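Local coordinates for protein RTX toxin RtxA (Vibrio vulnificus MO6-24/O, PDB 6IMP) that is an RTX toxin whose alpha/beta hydrolase-fold domain probably acts as a hydrolase in virulence, at residues 104-109 / 133-138. Sequence-based numbering, arbitrary orientation.
Sequences FLHGSG and VNLRGY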
loop_
_atom_site.group_PDB
_atom_site.type_symbol
_atom_site.label_atom_id
_atom_site.label_comp_id
_atom_site.label_asym_id
_atom_site.label_seq_id
_atom_site.Cartn_x
_atom_site.Cartn_y
_atom_site.Cartn_z
ATOM N N PHE A 104 -4.461 -1.828 -4.842
ATOM C CA PHE A 104 -3.705 -0.681 -4.343
ATOM C C PHE A 104 -3.528 -0.747 -2.834
ATOM O O PHE A 104 -4.518 -0.768 -2.078
ATOM C CB PHE A 104 -4.392 0.649 -4.700
ATOM C CG PHE A 104 -3.585 1.866 -4.303
ATOM C CD1 PHE A 104 -2.294 2.046 -4.789
ATOM C CD2 PHE A 104 -4.085 2.790 -3.401
ATOM C CE1 PHE A 104 -1.532 3.130 -4.401
ATOM C CE2 PHE A 104 -3.327 3.886 -3.014
ATOM C CZ PHE A 104 -2.049 4.055 -3.513
ATOM N N LEU A 105 -2.282 -0.718 -2.384
ATOM C CA LEU A 105 -2.030 -0.563 -0.946
ATOM C C LEU A 105 -1.480 0.811 -0.652
ATOM O O LEU A 105 -0.331 1.093 -0.948
ATOM C CB LEU A 105 -1.087 -1.642 -0.416
ATOM C CG LEU A 105 -1.711 -3.047 -0.318
ATOM C CD1 LEU A 105 -0.614 -4.102 -0.239
ATOM C CD2 LEU A 105 -2.660 -3.187 0.864
ATOM N N HIS A 106 -2.308 1.668 -0.063
ATOM C CA HIS A 106 -1.844 2.986 0.342
ATOM C C HIS A 106 -0.727 2.885 1.361
ATOM O O HIS A 106 -0.461 1.821 1.898
ATOM C CB HIS A 106 -2.980 3.800 0.924
ATOM C CG HIS A 106 -3.331 3.437 2.328
ATOM N ND1 HIS A 106 -2.676 3.973 3.414
ATOM C CD2 HIS A 106 -4.322 2.662 2.829
ATOM C CE1 HIS A 106 -3.237 3.526 4.526
ATOM N NE2 HIS A 106 -4.239 2.731 4.198
ATOM N N GLY A 107 -0.071 4.008 1.601
ATOM C CA GLY A 107 0.984 4.097 2.599
ATOM C C GLY A 107 0.606 5.056 3.712
ATOM O O GLY A 107 -0.572 5.207 4.043
ATOM N N SER A 108 1.617 5.728 4.253
ATOM C CA SER A 108 1.515 6.435 5.529
ATOM C C SER A 108 1.031 7.863 5.370
ATOM O O SER A 108 1.304 8.505 4.365
ATOM C CB SER A 108 2.887 6.470 6.197
ATOM O OG SER A 108 2.786 6.971 7.516
ATOM N N GLY A 109 0.353 8.367 6.394
ATOM C CA GLY A 109 0.190 9.810 6.579
ATOM C C GLY A 109 -1.112 10.433 6.103
ATOM O O GLY A 109 -1.342 11.624 6.331
ATOM N N VAL A 133 -8.649 0.360 -0.602
ATOM C CA VAL A 133 -9.205 0.169 0.740
ATOM C C VAL A 133 -8.215 0.618 1.812
ATOM O O VAL A 133 -7.022 0.297 1.754
ATOM C CB VAL A 133 -9.565 -1.305 0.964
ATOM C CG1 VAL A 133 -10.050 -1.548 2.383
ATOM C CG2 VAL A 133 -10.627 -1.719 -0.035
ATOM N N ASN A 134 -8.722 1.384 2.775
ATOM C CA ASN A 134 -7.940 1.786 3.945
ATOM C C ASN A 134 -7.558 0.593 4.821
ATOM O O ASN A 134 -8.399 -0.213 5.209
ATOM C CB ASN A 134 -8.736 2.761 4.811
ATOM C CG ASN A 134 -8.761 4.157 4.254
ATOM O OD1 ASN A 134 -7.728 4.806 4.118
ATOM N ND2 ASN A 134 -9.949 4.646 3.962
ATOM N N LEU A 135 -6.294 0.549 5.199
ATOM C CA LEU A 135 -5.833 -0.297 6.290
ATOM C C LEU A 135 -6.454 0.177 7.595
ATOM O O LEU A 135 -6.909 1.325 7.690
ATOM C CB LEU A 135 -4.322 -0.202 6.394
ATOM C CG LEU A 135 -3.603 -0.526 5.088
ATOM C CD1 LEU A 135 -2.204 0.062 5.076
ATOM C CD2 LEU A 135 -3.576 -2.032 4.889
ATOM N N ARG A 136 -6.456 -0.682 8.610
ATOM C CA ARG A 136 -6.970 -0.281 9.922
ATOM C C ARG A 136 -6.378 1.057 10.384
ATOM O O ARG A 136 -5.169 1.270 10.304
ATOM C CB ARG A 136 -6.675 -1.337 10.975
ATOM C CG ARG A 136 -5.211 -1.445 11.344
ATOM C CD ARG A 136 -4.997 -2.594 12.289
ATOM N NE ARG A 136 -5.219 -3.876 11.635
ATOM C CZ ARG A 136 -5.240 -5.038 12.272
ATOM N NH1 ARG A 136 -5.452 -6.158 11.595
ATOM N NH2 ARG A 136 -5.009 -5.088 13.582
ATOM N N GLY A 137 -7.245 1.948 10.857
ATOM C CA GLY A 137 -6.820 3.214 11.463
ATOM C C GLY A 137 -6.713 4.347 10.463
ATOM O O GLY A 137 -6.420 5.491 10.834
ATOM N N TYR A 138 -6.986 4.027 9.199
ATOM C CA TYR A 138 -6.841 4.953 8.100
ATOM C C TYR A 138 -8.189 5.139 7.450
ATOM O O TYR A 138 -8.966 4.187 7.328
ATOM C CB TYR A 138 -5.862 4.395 7.080
ATOM C CG TYR A 138 -4.420 4.611 7.455
ATOM C CD1 TYR A 138 -3.801 5.829 7.209
ATOM C CD2 TYR A 138 -3.667 3.597 8.039
ATOM C CE1 TYR A 138 -2.469 6.031 7.517
ATOM C CE2 TYR A 138 -2.331 3.791 8.356
ATOM C CZ TYR A 138 -1.735 5.011 8.095
ATOM O OH TYR A 138 -0.407 5.228 8.423
HETATM O O HOH W 1 -7.209 -1.756 -1.201
#
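Past the ends of the neighbouring parallel strands 101-105 and 129-133 the two segments run on with the CA atoms of His106 and Asn134 7.2 Å apart, and are wider by Gly109 and Tyr138, 8.7 Å between CA atoms. A water bridges the strand ends, donating to Phe104 O and accepting from Val133 N. The imidazole of His106 lies between the two segments. CG sits between the backbone N and the carbonyl carbon (chi1 78°), which swings the ring across to 133-138. There Leu135 N donates to His106 NE2 over 3.2 Å, nearly straight at 163° and close to the ring plane. At the ring's other nitrogen, ND1 faces Gly107 O, also near the ring plane; this bond is modelled very short and its length is doubtful. The two bonds would hold the ring's rotation, and the pattern is consistent with a proton on ND1. Leu135 CD1 lies over one face of the imidazole, 3.8 Å from its centroid, in a CH-pi contact. The CE1 edge points at the face of Tyr138 in an edge-to-face pair, with the planes at 66°. Tyr138 OH is hydrogen-bonded to Tyr41 O. A type II beta turn, Leu135 to Tyr138, brings both His106 partners to the same ring. The His-Gly loop after strand 101-105 is the usual place of the oxyanion-hole loop in alpha/beta hydrolases, and Leu105 touches the probable nucleophile elbow around Ser178.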